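Local coordinates for protein inositol-1,4,5-trisphosphate 5-phosphatase 1 (Schizosaccharomyces pombe, PDB 1I9Z) that removes the 5-phosphate from soluble inositol polyphosphates and from phosphatidylinositol 4,5-bisphosphate through its catalytic domain, with magnesium as cofactor, at residues Glu83-Val88 against Leu105-Leu110; His179-Ile184 against Lys245-Phe250; Thr183-Leu188 against Ser195-Asp200. All coordinates share one frame; numbering follows the deposited sequence.

Interaction 1: Glu83-Val88 against Leu105-Leu110; sequences EWESCV and LRSGQL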
ATOM      1  N   GLU A  83       7.367  15.564  12.581  1.00 17.57           N
ATOM      2  CA  GLU A  83       7.984  16.606  11.715  1.00 20.57           C
ATOM      3  C   GLU A  83       7.670  16.248  10.244  1.00 18.85           C
ATOM      4  O   GLU A  83       7.377  17.095   9.404  1.00 17.70           O
ATOM      5  CB  GLU A  83       9.491  16.609  11.892  1.00 23.11           C
ATOM      6  CG  GLU A  83       9.972  17.222  13.223  1.00 31.99           C
ATOM      7  CD  GLU A  83      11.491  17.117  13.352  1.00 36.53           C
ATOM      8  OE1 GLU A  83      12.177  17.656  12.458  1.00 40.60           O
ATOM      9  OE2 GLU A  83      11.993  16.497  14.320  1.00 40.92           O
ATOM     10  N   TRP A  84       7.777  14.946   9.936  1.00 18.55           N
ATOM     11  CA  TRP A  84       7.456  14.493   8.597  1.00 15.18           C
ATOM     12  C   TRP A  84       5.974  14.724   8.322  1.00 14.91           C
ATOM     13  O   TRP A  84       5.614  15.182   7.240  1.00 15.87           O
ATOM     14  CB  TRP A  84       7.807  12.978   8.439  1.00 14.69           C
ATOM     15  CG  TRP A  84       9.250  12.818   8.291  1.00 14.61           C
ATOM     16  CD1 TRP A  84      10.124  12.312   9.199  1.00 15.68           C
ATOM     17  CD2 TRP A  84       9.998  13.105   7.110  1.00 15.64           C
ATOM     18  NE1 TRP A  84      11.377  12.228   8.641  1.00 18.89           N
ATOM     19  CE2 TRP A  84      11.332  12.726   7.362  1.00 17.18           C
ATOM     20  CE3 TRP A  84       9.660  13.648   5.853  1.00 16.89           C
ATOM     21  CZ2 TRP A  84      12.373  12.863   6.399  1.00 18.70           C
ATOM     22  CZ3 TRP A  84      10.693  13.772   4.870  1.00 16.71           C
ATOM     23  CH2 TRP A  84      12.034  13.378   5.174  1.00 17.94           C
ATOM     24  N   GLU A  85       5.110  14.399   9.286  1.00 16.61           N
ATOM     25  CA  GLU A  85       3.672  14.653   9.093  1.00 15.84           C
ATOM     26  C   GLU A  85       3.412  16.112   8.766  1.00 18.04           C
ATOM     27  O   GLU A  85       2.591  16.449   7.899  1.00 17.06           O
ATOM     28  CB  GLU A  85       2.834  14.319  10.367  1.00 17.40           C
ATOM     29  CG  GLU A  85       2.894  12.807  10.703  1.00 17.29           C
ATOM     30  CD  GLU A  85       2.219  12.440  12.008  1.00 21.16           C
ATOM     31  OE1 GLU A  85       1.641  13.327  12.669  1.00 18.40           O
ATOM     32  OE2 GLU A  85       2.262  11.260  12.390  1.00 22.04           O
ATOM     33  N   SER A  86       4.041  16.984   9.550  1.00 17.64           N
ATOM     34  CA  SER A  86       3.829  18.406   9.320  1.00 20.69           C
ATOM     35  C   SER A  86       4.358  18.774   7.934  1.00 19.32           C
ATOM     36  O   SER A  86       3.748  19.629   7.233  1.00 19.37           O
ATOM     37  CB  SER A  86       4.596  19.217  10.418  1.00 23.94           C
ATOM     38  OG  SER A  86       4.662  20.576  10.038  1.00 28.81           O
ATOM     39  N   CYS A  87       5.496  18.190   7.540  1.00 19.79           N
ATOM     40  CA  CYS A  87       6.029  18.522   6.203  1.00 20.33           C
ATOM     41  C   CYS A  87       5.118  18.064   5.069  1.00 21.66           C
ATOM     42  O   CYS A  87       4.881  18.793   4.102  1.00 21.05           O
ATOM     43  CB  CYS A  87       7.436  17.955   5.973  1.00 20.31           C
ATOM     44  SG  CYS A  87       8.738  18.746   6.926  1.00 24.06           S
ATOM     45  N   VAL A  88       4.615  16.825   5.151  1.00 19.43           N
ATOM     46  CA  VAL A  88       3.733  16.351   4.103  1.00 20.33           C
ATOM     47  C   VAL A  88       2.443  17.161   4.045  1.00 21.44           C
ATOM     48  O   VAL A  88       1.971  17.575   2.950  1.00 22.26           O
ATOM     49  CB  VAL A  88       3.418  14.833   4.334  1.00 21.60           C
ATOM     50  CG1 VAL A  88       2.401  14.354   3.317  1.00 22.10           C
ATOM     51  CG2 VAL A  88       4.708  14.037   4.257  1.00 19.20           C
ATOM     52  N   LEU A 105      -5.750  11.720   8.344  1.00 17.90           N
ATOM     53  CA  LEU A 105      -6.745  10.852   8.918  1.00 18.35           C
ATOM     54  C   LEU A 105      -6.156  10.181  10.152  1.00 17.95           C
ATOM     55  O   LEU A 105      -6.768  10.144  11.267  1.00 16.03           O
ATOM     56  CB  LEU A 105      -7.125   9.792   7.879  1.00 19.18           C
ATOM     57  CG  LEU A 105      -8.283   8.874   8.140  1.00 18.69           C
ATOM     58  CD1 LEU A 105      -9.582   9.733   8.135  1.00 19.75           C
ATOM     59  CD2 LEU A 105      -8.335   7.765   7.024  1.00 19.67           C
ATOM     60  N   ARG A 106      -4.979   9.591   9.971  1.00 16.46           N
ATOM     61  CA  ARG A 106      -4.339   8.851  11.060  1.00 17.38           C
ATOM     62  C   ARG A 106      -2.898   8.482  10.689  1.00 17.96           C
ATOM     63  O   ARG A 106      -2.573   8.439   9.489  1.00 18.04           O
ATOM     64  CB  ARG A 106      -5.079   7.506  11.335  1.00 17.03           C
ATOM     65  CG  ARG A 106      -4.540   6.972  12.730  1.00 19.43           C
ATOM     66  CD  ARG A 106      -4.385   5.487  13.282  1.00 29.15           C
ATOM     67  NE  ARG A 106      -5.662   5.038  13.680  1.00 22.14           N
ATOM     68  CZ  ARG A 106      -6.136   4.135  14.553  1.00 19.25           C
ATOM     69  NH1 ARG A 106      -5.536   3.287  15.443  1.00 16.87           N
ATOM     70  NH2 ARG A 106      -7.452   4.114  14.469  1.00 16.18           N
ATOM     71  N   SER A 107      -2.064   8.233  11.692  1.00 16.41           N
ATOM     72  CA  SER A 107      -0.702   7.781  11.479  1.00 17.27           C
ATOM     73  C   SER A 107      -0.415   6.731  12.533  1.00 16.77           C
ATOM     74  O   SER A 107      -1.054   6.659  13.593  1.00 17.34           O
ATOM     75  CB  SER A 107       0.385   8.887  11.533  1.00 17.48           C
ATOM     76  OG  SER A 107       0.601   9.297  12.871  1.00 20.00           O
ATOM     77  N   GLY A 108       0.578   5.918  12.245  1.00 16.35           N
ATOM     78  CA  GLY A 108       0.975   4.852  13.151  1.00 16.80           C
ATOM     79  C   GLY A 108       2.494   4.727  13.056  1.00 16.28           C
ATOM     80  O   GLY A 108       3.095   5.147  12.028  1.00 14.54           O
ATOM     81  N   GLN A 109       3.101   4.080  14.049  1.00 16.24           N
ATOM     82  CA  GLN A 109       4.554   3.939  14.034  1.00 16.00           C
ATOM     83  C   GLN A 109       5.030   2.720  14.767  1.00 15.91           C
ATOM     84  O   GLN A 109       4.432   2.355  15.806  1.00 16.44           O
ATOM     85  CB  GLN A 109       5.158   5.239  14.631  1.00 17.35           C
ATOM     86  CG  GLN A 109       6.652   5.172  14.817  1.00 20.96           C
ATOM     87  CD  GLN A 109       7.229   6.562  15.107  1.00 26.52           C
ATOM     88  OE1 GLN A 109       6.538   7.402  15.688  1.00 24.84           O
ATOM     89  NE2 GLN A 109       8.499   6.800  14.698  1.00 26.99           N
ATOM     90  N   LEU A 110       6.054   2.056  14.209  1.00 15.62           N
ATOM     91  CA  LEU A 110       6.712   0.892  14.875  1.00 18.47           C
ATOM     92  C   LEU A 110       8.199   1.162  14.724  1.00 17.75           C
ATOM     93  O   LEU A 110       8.801   1.015  13.641  1.00 15.86           O
ATOM     94  CB  LEU A 110       6.338  -0.463  14.246  1.00 17.57           C
ATOM     95  CG  LEU A 110       7.026  -1.606  15.016  1.00 19.39           C
ATOM     96  CD1 LEU A 110       6.479  -1.705  16.428  1.00 21.80           C
ATOM     97  CD2 LEU A 110       6.839  -2.932  14.185  1.00 20.59           C
TER
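Glu85 OE2 is gripped by two groups: across the contact Ser107 OG donates to it at 2.6 Å, and from one turn earlier in the same helix Arg81 NE forms a salt bridge with it. The pair ties helix 78-94 to strand 102-110, an edge strand of the six-stranded sheet in the DNase I-like sandwich of the catalytic domain, so that the helix lies against the outer face of that sheet near its margin. Glu85 CG stands anti to the carbonyl carbon (chi1 -64°) and the chain runs on extended (chi2 174°), which carries the carboxylate off the helix and across to the strand. The nearest alpha carbons, Glu85 CA and Ser107 CA, are 8.5 Å apart, a separation spanned by the long acid and the short serine. The side chains of both residues also touch Met116 on the neighbouring strand 113-120, so the polar bond has an apolar neighbour in the sheet. Arg81 also reaches Gln109 OE1 through NH1, joining the acid to a second strand residue. This positive neighbour probably favours the charged form of Glu85. The other carboxylate oxygen, OE1, takes a weak hydrogen bond from Gln104 NE2. The hydroxyl of Ser107 comes to OE2 from above the carboxylate plane, 36° out of it, and its CB follows at 3.1 Å from Glu85 OE2.

Interaction 2: His179-Ile184 against Lys245-Phe250; sequences HDYRTI and KVFPFF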
ATOM      1  N   HIS A 179       9.658 -15.361   6.113  1.00 20.39           N
ATOM      2  CA  HIS A 179       9.154 -15.643   7.445  1.00 19.81           C
ATOM      3  C   HIS A 179       8.512 -14.358   8.000  1.00 18.99           C
ATOM      4  O   HIS A 179       7.489 -14.396   8.718  1.00 16.00           O
ATOM      5  CB  HIS A 179      10.306 -16.050   8.335  1.00 22.26           C
ATOM      6  CG  HIS A 179       9.935 -16.082   9.782  1.00 23.26           C
ATOM      7  ND1 HIS A 179      10.420 -15.172  10.702  1.00 27.49           N
ATOM      8  CD2 HIS A 179       9.121 -16.917  10.463  1.00 23.93           C
ATOM      9  CE1 HIS A 179       9.927 -15.459  11.904  1.00 26.23           C
ATOM     10  NE2 HIS A 179       9.132 -16.515  11.781  1.00 28.30           N
ATOM     11  N   ASP A 180       9.135 -13.218   7.701  1.00 18.65           N
ATOM     12  CA  ASP A 180       8.591 -11.941   8.177  1.00 18.65           C
ATOM     13  C   ASP A 180       7.229 -11.682   7.542  1.00 18.45           C
ATOM     14  O   ASP A 180       6.298 -11.170   8.178  1.00 17.28           O
ATOM     15  CB  ASP A 180       9.534 -10.757   7.827  1.00 20.01           C
ATOM     16  CG  ASP A 180      10.766 -10.706   8.682  1.00 20.32           C
ATOM     17  OD1 ASP A 180      10.833 -11.436   9.685  1.00 19.72           O
ATOM     18  OD2 ASP A 180      11.716  -9.951   8.351  1.00 17.84           O
ATOM     19  N   TYR A 181       7.095 -12.019   6.261  1.00 16.08           N
ATOM     20  CA  TYR A 181       5.830 -11.878   5.601  1.00 14.96           C
ATOM     21  C   TYR A 181       4.775 -12.685   6.338  1.00 17.60           C
ATOM     22  O   TYR A 181       3.680 -12.188   6.660  1.00 18.96           O
ATOM     23  CB  TYR A 181       5.907 -12.430   4.149  1.00 16.30           C
ATOM     24  CG  TYR A 181       4.533 -12.648   3.567  1.00 16.94           C
ATOM     25  CD1 TYR A 181       3.789 -11.601   3.092  1.00 19.06           C
ATOM     26  CD2 TYR A 181       3.906 -13.910   3.680  1.00 19.44           C
ATOM     27  CE1 TYR A 181       2.434 -11.765   2.751  1.00 22.13           C
ATOM     28  CE2 TYR A 181       2.583 -14.094   3.372  1.00 21.34           C
ATOM     29  CZ  TYR A 181       1.841 -13.003   2.909  1.00 22.91           C
ATOM     30  OH  TYR A 181       0.524 -13.121   2.693  1.00 26.35           O
ATOM     31  N   ARG A 182       5.094 -13.950   6.613  1.00 15.67           N
ATOM     32  CA  ARG A 182       4.096 -14.794   7.255  1.00 16.66           C
ATOM     33  C   ARG A 182       3.730 -14.305   8.643  1.00 17.45           C
ATOM     34  O   ARG A 182       2.563 -14.371   9.025  1.00 18.34           O
ATOM     35  CB  ARG A 182       4.599 -16.236   7.353  1.00 16.79           C
ATOM     36  CG  ARG A 182       4.816 -16.867   5.971  1.00 20.98           C
ATOM     37  CD  ARG A 182       5.101 -18.398   6.179  1.00 21.67           C
ATOM     38  NE  ARG A 182       6.426 -18.795   5.734  1.00 31.51           N
ATOM     39  CZ  ARG A 182       7.520 -18.626   6.442  1.00 32.21           C
ATOM     40  NH1 ARG A 182       7.435 -18.061   7.620  1.00 39.30           N
ATOM     41  NH2 ARG A 182       8.682 -19.017   6.016  1.00 30.43           N
ATOM     42  N   THR A 183       4.731 -13.830   9.376  1.00 16.22           N
ATOM     43  CA  THR A 183       4.586 -13.325  10.752  1.00 17.78           C
ATOM     44  C   THR A 183       3.653 -12.140  10.772  1.00 18.12           C
ATOM     45  O   THR A 183       2.747 -12.023  11.622  1.00 17.89           O
ATOM     46  CB  THR A 183       5.975 -12.944  11.323  1.00 18.88           C
ATOM     47  OG1 THR A 183       6.790 -14.124  11.433  1.00 20.70           O
ATOM     48  CG2 THR A 183       5.871 -12.310  12.771  1.00 17.98           C
ATOM     49  N   ILE A 184       3.844 -11.238   9.815  1.00 18.44           N
ATOM     50  CA  ILE A 184       3.000 -10.065   9.739  1.00 16.91           C
ATOM     51  C   ILE A 184       1.620 -10.365   9.217  1.00 17.05           C
ATOM     52  O   ILE A 184       0.616  -9.823   9.706  1.00 19.52           O
ATOM     53  CB  ILE A 184       3.681  -8.965   8.841  1.00 15.79           C
ATOM     54  CG1 ILE A 184       4.969  -8.503   9.491  1.00 16.05           C
ATOM     55  CG2 ILE A 184       2.650  -7.842   8.535  1.00 16.24           C
ATOM     56  CD1 ILE A 184       5.951  -7.711   8.506  1.00 14.13           C
ATOM     57  N   LYS A 245       4.854 -18.678  -2.175  1.00 36.29           N
ATOM     58  CA  LYS A 245       5.390 -18.667  -0.797  1.00 37.02           C
ATOM     59  C   LYS A 245       5.103 -17.322  -0.032  1.00 35.91           C
ATOM     60  O   LYS A 245       4.810 -17.321   1.186  1.00 35.98           O
ATOM     61  CB  LYS A 245       6.924 -18.889  -0.793  1.00 40.39           C
ATOM     62  CG  LYS A 245       7.535 -20.181  -1.455  1.00 43.42           C
ATOM     63  CD  LYS A 245       8.981 -20.342  -0.911  1.00 44.49           C
ATOM     64  CE  LYS A 245       9.970 -21.236  -1.750  1.00 46.54           C
ATOM     65  NZ  LYS A 245      11.483 -21.015  -1.405  1.00 41.50           N
ATOM     66  N   VAL A 246       5.198 -16.187  -0.731  1.00 31.13           N
ATOM     67  CA  VAL A 246       4.956 -14.900  -0.064  1.00 27.21           C
ATOM     68  C   VAL A 246       4.010 -14.057  -0.865  1.00 24.26           C
ATOM     69  O   VAL A 246       3.928 -14.201  -2.077  1.00 23.25           O
ATOM     70  CB  VAL A 246       6.250 -14.087   0.154  1.00 27.11           C
ATOM     71  CG1 VAL A 246       7.004 -14.671   1.242  1.00 28.63           C
ATOM     72  CG2 VAL A 246       7.084 -14.023  -1.135  1.00 26.54           C
ATOM     73  N   PHE A 247       3.298 -13.159  -0.186  1.00 21.38           N
ATOM     74  CA  PHE A 247       2.335 -12.281  -0.860  1.00 20.35           C
ATOM     75  C   PHE A 247       1.459 -12.956  -1.928  1.00 20.92           C
ATOM     76  O   PHE A 247       1.337 -12.479  -3.048  1.00 17.44           O
ATOM     77  CB  PHE A 247       3.029 -11.062  -1.535  1.00 18.95           C
ATOM     78  CG  PHE A 247       3.906 -10.254  -0.572  1.00 16.26           C
ATOM     79  CD1 PHE A 247       5.251 -10.497  -0.482  1.00 15.25           C
ATOM     80  CD2 PHE A 247       3.332  -9.280   0.249  1.00 16.97           C
ATOM     81  CE1 PHE A 247       6.074  -9.796   0.403  1.00 16.40           C
ATOM     82  CE2 PHE A 247       4.159  -8.569   1.146  1.00 14.87           C
ATOM     83  CZ  PHE A 247       5.514  -8.827   1.204  1.00 15.08           C
ATOM     84  N   PRO A 248       0.815 -14.080  -1.565  1.00 22.55           N
ATOM     85  CA  PRO A 248      -0.046 -14.734  -2.559  1.00 23.43           C
ATOM     86  C   PRO A 248      -1.212 -13.800  -2.932  1.00 24.23           C
ATOM     87  O   PRO A 248      -1.769 -13.029  -2.116  1.00 23.80           O
ATOM     88  CB  PRO A 248      -0.529 -16.027  -1.837  1.00 24.89           C
ATOM     89  CG  PRO A 248      -0.476 -15.655  -0.334  1.00 25.42           C
ATOM     90  CD  PRO A 248       0.856 -14.793  -0.273  1.00 23.47           C
ATOM     91  N   PHE A 249      -1.599 -13.873  -4.181  1.00 22.68           N
ATOM     92  CA  PHE A 249      -2.649 -13.061  -4.732  1.00 24.08           C
ATOM     93  C   PHE A 249      -2.317 -11.575  -4.809  1.00 23.05           C
ATOM     94  O   PHE A 249      -3.189 -10.789  -5.120  1.00 23.32           O
ATOM     95  CB  PHE A 249      -3.985 -13.292  -4.000  1.00 27.56           C
ATOM     96  CG  PHE A 249      -4.431 -14.745  -4.009  1.00 32.42           C
ATOM     97  CD1 PHE A 249      -4.326 -15.524  -2.860  1.00 34.72           C
ATOM     98  CD2 PHE A 249      -4.892 -15.342  -5.191  1.00 36.31           C
ATOM     99  CE1 PHE A 249      -4.663 -16.876  -2.884  1.00 36.97           C
ATOM    100  CE2 PHE A 249      -5.236 -16.710  -5.216  1.00 36.19           C
ATOM    101  CZ  PHE A 249      -5.115 -17.464  -4.064  1.00 36.57           C
ATOM    102  N   PHE A 250      -1.072 -11.184  -4.488  1.00 20.24           N
ATOM    103  CA  PHE A 250      -0.668  -9.803  -4.678  1.00 17.94           C
ATOM    104  C   PHE A 250      -0.003  -9.653  -6.048  1.00 19.31           C
ATOM    105  O   PHE A 250       0.677 -10.569  -6.532  1.00 18.48           O
ATOM    106  CB  PHE A 250       0.386  -9.336  -3.657  1.00 17.01           C
ATOM    107  CG  PHE A 250      -0.197  -8.963  -2.330  1.00 16.53           C
ATOM    108  CD1 PHE A 250      -0.511  -9.981  -1.401  1.00 18.73           C
ATOM    109  CD2 PHE A 250      -0.482  -7.602  -2.041  1.00 18.64           C
ATOM    110  CE1 PHE A 250      -1.110  -9.654  -0.171  1.00 20.61           C
ATOM    111  CE2 PHE A 250      -1.073  -7.234  -0.808  1.00 19.00           C
ATOM    112  CZ  PHE A 250      -1.383  -8.246   0.119  1.00 19.65           C
TER
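Tyr181, on helix 174-187, lays its ring against the loop that follows helix 236-242, with three kinds of contact. The aromatic one is edge-to-face (T-shaped): the ring edge of Tyr181 is turned to the face of Phe247, centroids 4.7 Å apart and planes at 57°, and Tyr181 CD1 sits over the middle of the phenyl ring, 3.6 Å from Phe247 CE2. The aliphatic contact is Val246 CG1 against Tyr181 CB at 3.8 Å, and Pro248 CD packs at the phenol end, 3.8 Å from Tyr181 CZ. Main chain supplies the third kind, Phe247 N lying over one face of the Tyr181 ring, 3.4 Å from Tyr181 CE1. With CG anti to the backbone N (chi1 164°), the ring leaves the helix toward the loop. The loop makes a type II beta turn, Phe250 N donating to Phe247 O. Trp204 meets both rings, joining helix and loop to the five-stranded sheet of the DNase I-like domain. A leucine in place of Tyr181 is likely to leave the face of Phe247 without its aromatic edge and open a gap beside Pro248. The chemistry is van der Waals and aromatic, which implies that the fit depends on shape and ring orientation.

Interaction 3: Thr183-Leu188 against Ser195-Asp200; sequences TIASGL and SIFNHD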
ATOM      1  N   THR A 183       4.731 -13.830   9.376  1.00 16.22           N
ATOM      2  CA  THR A 183       4.586 -13.325  10.752  1.00 17.78           C
ATOM      3  C   THR A 183       3.653 -12.140  10.772  1.00 18.12           C
ATOM      4  O   THR A 183       2.747 -12.023  11.622  1.00 17.89           O
ATOM      5  CB  THR A 183       5.975 -12.944  11.323  1.00 18.88           C
ATOM      6  OG1 THR A 183       6.790 -14.124  11.433  1.00 20.70           O
ATOM      7  CG2 THR A 183       5.871 -12.310  12.771  1.00 17.98           C
ATOM      8  N   ILE A 184       3.844 -11.238   9.815  1.00 18.44           N
ATOM      9  CA  ILE A 184       3.000 -10.065   9.739  1.00 16.91           C
ATOM     10  C   ILE A 184       1.620 -10.365   9.217  1.00 17.05           C
ATOM     11  O   ILE A 184       0.616  -9.823   9.706  1.00 19.52           O
ATOM     12  CB  ILE A 184       3.681  -8.965   8.841  1.00 15.79           C
ATOM     13  CG1 ILE A 184       4.969  -8.503   9.491  1.00 16.05           C
ATOM     14  CG2 ILE A 184       2.650  -7.842   8.535  1.00 16.24           C
ATOM     15  CD1 ILE A 184       5.951  -7.711   8.506  1.00 14.13           C
ATOM     16  N   ALA A 185       1.514 -11.193   8.184  1.00 17.08           N
ATOM     17  CA  ALA A 185       0.185 -11.493   7.613  1.00 17.79           C
ATOM     18  C   ALA A 185      -0.691 -12.218   8.673  1.00 19.91           C
ATOM     19  O   ALA A 185      -1.904 -12.007   8.758  1.00 20.27           O
ATOM     20  CB  ALA A 185       0.355 -12.357   6.380  1.00 18.37           C
ATOM     21  N   SER A 186      -0.077 -13.079   9.478  1.00 21.32           N
ATOM     22  CA  SER A 186      -0.856 -13.756  10.538  1.00 23.02           C
ATOM     23  C   SER A 186      -0.981 -12.877  11.781  1.00 23.22           C
ATOM     24  O   SER A 186      -1.967 -12.947  12.520  1.00 23.76           O
ATOM     25  CB  SER A 186      -0.170 -15.046  11.003  1.00 25.50           C
ATOM     26  OG  SER A 186       0.159 -15.878   9.892  1.00 29.92           O
ATOM     27  N   GLY A 187       0.010 -12.035  12.029  1.00 21.28           N
ATOM     28  CA  GLY A 187      -0.020 -11.263  13.271  1.00 22.54           C
ATOM     29  C   GLY A 187      -0.723  -9.928  13.333  1.00 23.45           C
ATOM     30  O   GLY A 187      -1.088  -9.464  14.423  1.00 24.96           O
ATOM     31  N   LEU A 188      -0.888  -9.273  12.196  1.00 23.33           N
ATOM     32  CA  LEU A 188      -1.532  -7.970  12.196  1.00 23.81           C
ATOM     33  C   LEU A 188      -3.035  -8.171  12.434  1.00 23.41           C
ATOM     34  O   LEU A 188      -3.704  -8.912  11.691  1.00 25.03           O
ATOM     35  CB  LEU A 188      -1.280  -7.314  10.848  1.00 23.00           C
ATOM     36  CG  LEU A 188      -0.672  -5.972  10.452  1.00 26.31           C
ATOM     37  CD1 LEU A 188       0.290  -5.332  11.495  1.00 22.54           C
ATOM     38  CD2 LEU A 188      -0.043  -6.193   9.078  1.00 22.03           C
ATOM     39  N   SER A 195      -8.570  -9.133  10.228  1.00 26.36           N
ATOM     40  CA  SER A 195      -7.269  -9.334   9.592  1.00 25.15           C
ATOM     41  C   SER A 195      -7.064  -8.412   8.415  1.00 23.27           C
ATOM     42  O   SER A 195      -7.959  -7.707   7.989  1.00 22.49           O
ATOM     43  CB  SER A 195      -7.110 -10.769   9.082  1.00 27.54           C
ATOM     44  OG  SER A 195      -7.787 -10.901   7.825  1.00 28.47           O
ATOM     45  N   ILE A 196      -5.867  -8.432   7.846  1.00 21.73           N
ATOM     46  CA  ILE A 196      -5.640  -7.548   6.706  1.00 21.80           C
ATOM     47  C   ILE A 196      -6.374  -8.025   5.431  1.00 21.49           C
ATOM     48  O   ILE A 196      -6.695  -7.228   4.513  1.00 20.40           O
ATOM     49  CB  ILE A 196      -4.103  -7.424   6.362  1.00 21.72           C
ATOM     50  CG1 ILE A 196      -3.492  -8.787   6.023  1.00 22.26           C
ATOM     51  CG2 ILE A 196      -3.342  -6.758   7.499  1.00 18.05           C
ATOM     52  CD1 ILE A 196      -2.191  -8.664   5.283  1.00 27.17           C
ATOM     53  N   PHE A 197      -6.710  -9.315   5.385  1.00 21.87           N
ATOM     54  CA  PHE A 197      -7.285  -9.856   4.169  1.00 23.25           C
ATOM     55  C   PHE A 197      -8.746  -9.613   3.970  1.00 25.57           C
ATOM     56  O   PHE A 197      -9.252  -9.685   2.833  1.00 24.77           O
ATOM     57  CB  PHE A 197      -6.973 -11.359   4.076  1.00 25.41           C
ATOM     58  CG  PHE A 197      -5.491 -11.654   4.081  1.00 28.01           C
ATOM     59  CD1 PHE A 197      -4.859 -12.107   5.241  1.00 30.30           C
ATOM     60  CD2 PHE A 197      -4.720 -11.407   2.944  1.00 29.40           C
ATOM     61  CE1 PHE A 197      -3.485 -12.314   5.287  1.00 30.61           C
ATOM     62  CE2 PHE A 197      -3.336 -11.607   2.957  1.00 31.94           C
ATOM     63  CZ  PHE A 197      -2.714 -12.061   4.135  1.00 32.91           C
ATOM     64  N   ASN A 198      -9.418  -9.261   5.070  1.00 26.52           N
ATOM     65  CA  ASN A 198     -10.840  -8.998   5.074  1.00 29.10           C
ATOM     66  C   ASN A 198     -11.161  -7.613   4.496  1.00 27.07           C
ATOM     67  O   ASN A 198     -11.864  -6.864   5.169  1.00 26.70           O
ATOM     68  CB  ASN A 198     -11.355  -9.039   6.539  1.00 34.95           C
ATOM     69  CG  ASN A 198     -11.111 -10.406   7.259  1.00 40.46           C
ATOM     70  OD1 ASN A 198     -10.880 -10.453   8.522  1.00 41.97           O
ATOM     71  ND2 ASN A 198     -11.208 -11.512   6.497  1.00 41.82           N
ATOM     72  N   HIS A 199     -10.651  -7.279   3.293  1.00 23.29           N
ATOM     73  CA  HIS A 199     -10.847  -6.014   2.611  1.00 21.60           C
ATOM     74  C   HIS A 199     -10.967  -6.186   1.099  1.00 22.83           C
ATOM     75  O   HIS A 199     -10.343  -7.096   0.537  1.00 23.54           O
ATOM     76  CB  HIS A 199      -9.628  -5.101   2.856  1.00 20.29           C
ATOM     77  CG  HIS A 199      -9.457  -4.734   4.302  1.00 18.15           C
ATOM     78  ND1 HIS A 199      -8.757  -5.507   5.199  1.00 18.07           N
ATOM     79  CD2 HIS A 199     -10.051  -3.762   5.027  1.00 16.37           C
ATOM     80  CE1 HIS A 199      -8.938  -5.036   6.427  1.00 19.97           C
ATOM     81  NE2 HIS A 199      -9.728  -3.978   6.348  1.00 19.02           N
ATOM     82  N   ASP A 200     -11.691  -5.285   0.454  1.00 22.96           N
ATOM     83  CA  ASP A 200     -11.779  -5.276  -1.020  1.00 23.30           C
ATOM     84  C   ASP A 200     -10.420  -4.968  -1.656  1.00 22.31           C
ATOM     85  O   ASP A 200     -10.042  -5.588  -2.668  1.00 19.25           O
ATOM     86  CB  ASP A 200     -12.791  -4.230  -1.461  1.00 24.94           C
ATOM     87  CG  ASP A 200     -14.156  -4.544  -0.901  1.00 29.20           C
ATOM     88  OD1 ASP A 200     -14.717  -5.593  -1.308  1.00 29.83           O
ATOM     89  OD2 ASP A 200     -14.625  -3.835   0.006  1.00 28.54           O
TER
HETATM   90  O   HOH W   1      -3.826  -9.997   9.253  1.00 23.20           O
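Leu188 and Ile196 form the close-packed part of this contact, Leu188 CD2 lying 3.7 Å from Ile196 CG2, with Ile163 of strand 158-166 touching both side chains. Ile196 CG1 lies between the backbone N and the carbonyl carbon (chi1 59°), which turns the CG2 methyl to the leucine. Trp204 of strand 201-205 adds to this buried side, touching Ala185 and Ile196. Phe197 is looser and more exposed: Ala185 CB comes to its ring edge, 3.8 Å from Phe197 CZ, and Ile196 CG1 lies over one face. The polar backbone between the segments is bridged by a water, which donates to Ala185 O at 2.8 Å and to Leu188 O at 2.7 Å and accepts from Ile196 N at 2.9 Å. It thus satisfies one carbonyl of the last helical turn, that of the residue just past it, and one loop amide. Beyond it Ser195 OG accepts from Phe197 N, and His199 ND1 donates to Ile196 O at 2.8 Å. The arrangement is an alpha-to-beta connection of the DNase I-like fold, in which helix 174-187 ends over the sheet and the chain, shaped by an ST turn at Ser195, leads into strand 201-205.

In the fold
Along the chain interaction 1 closes before interactions 2 and 3 open, and the latter two start from the same helix, 174-187, sharing Thr183 and Ile184. Their centres are about 10 Å apart and they touch where Tyr181 OH meets Phe197 CZ at 3.7 Å; Trp204 of strand 201-205 packs against both. Interaction 1 lies about 26 Å from interaction 2 and about 22 Å from interaction 3, centre to centre. It ties a helix directly to an edge strand of the six-stranded sheet, whereas the other two join a helix to loops that pack on the five-stranded one, on the opposite side of the DNase I-like sandwich that makes up the catalytic domain.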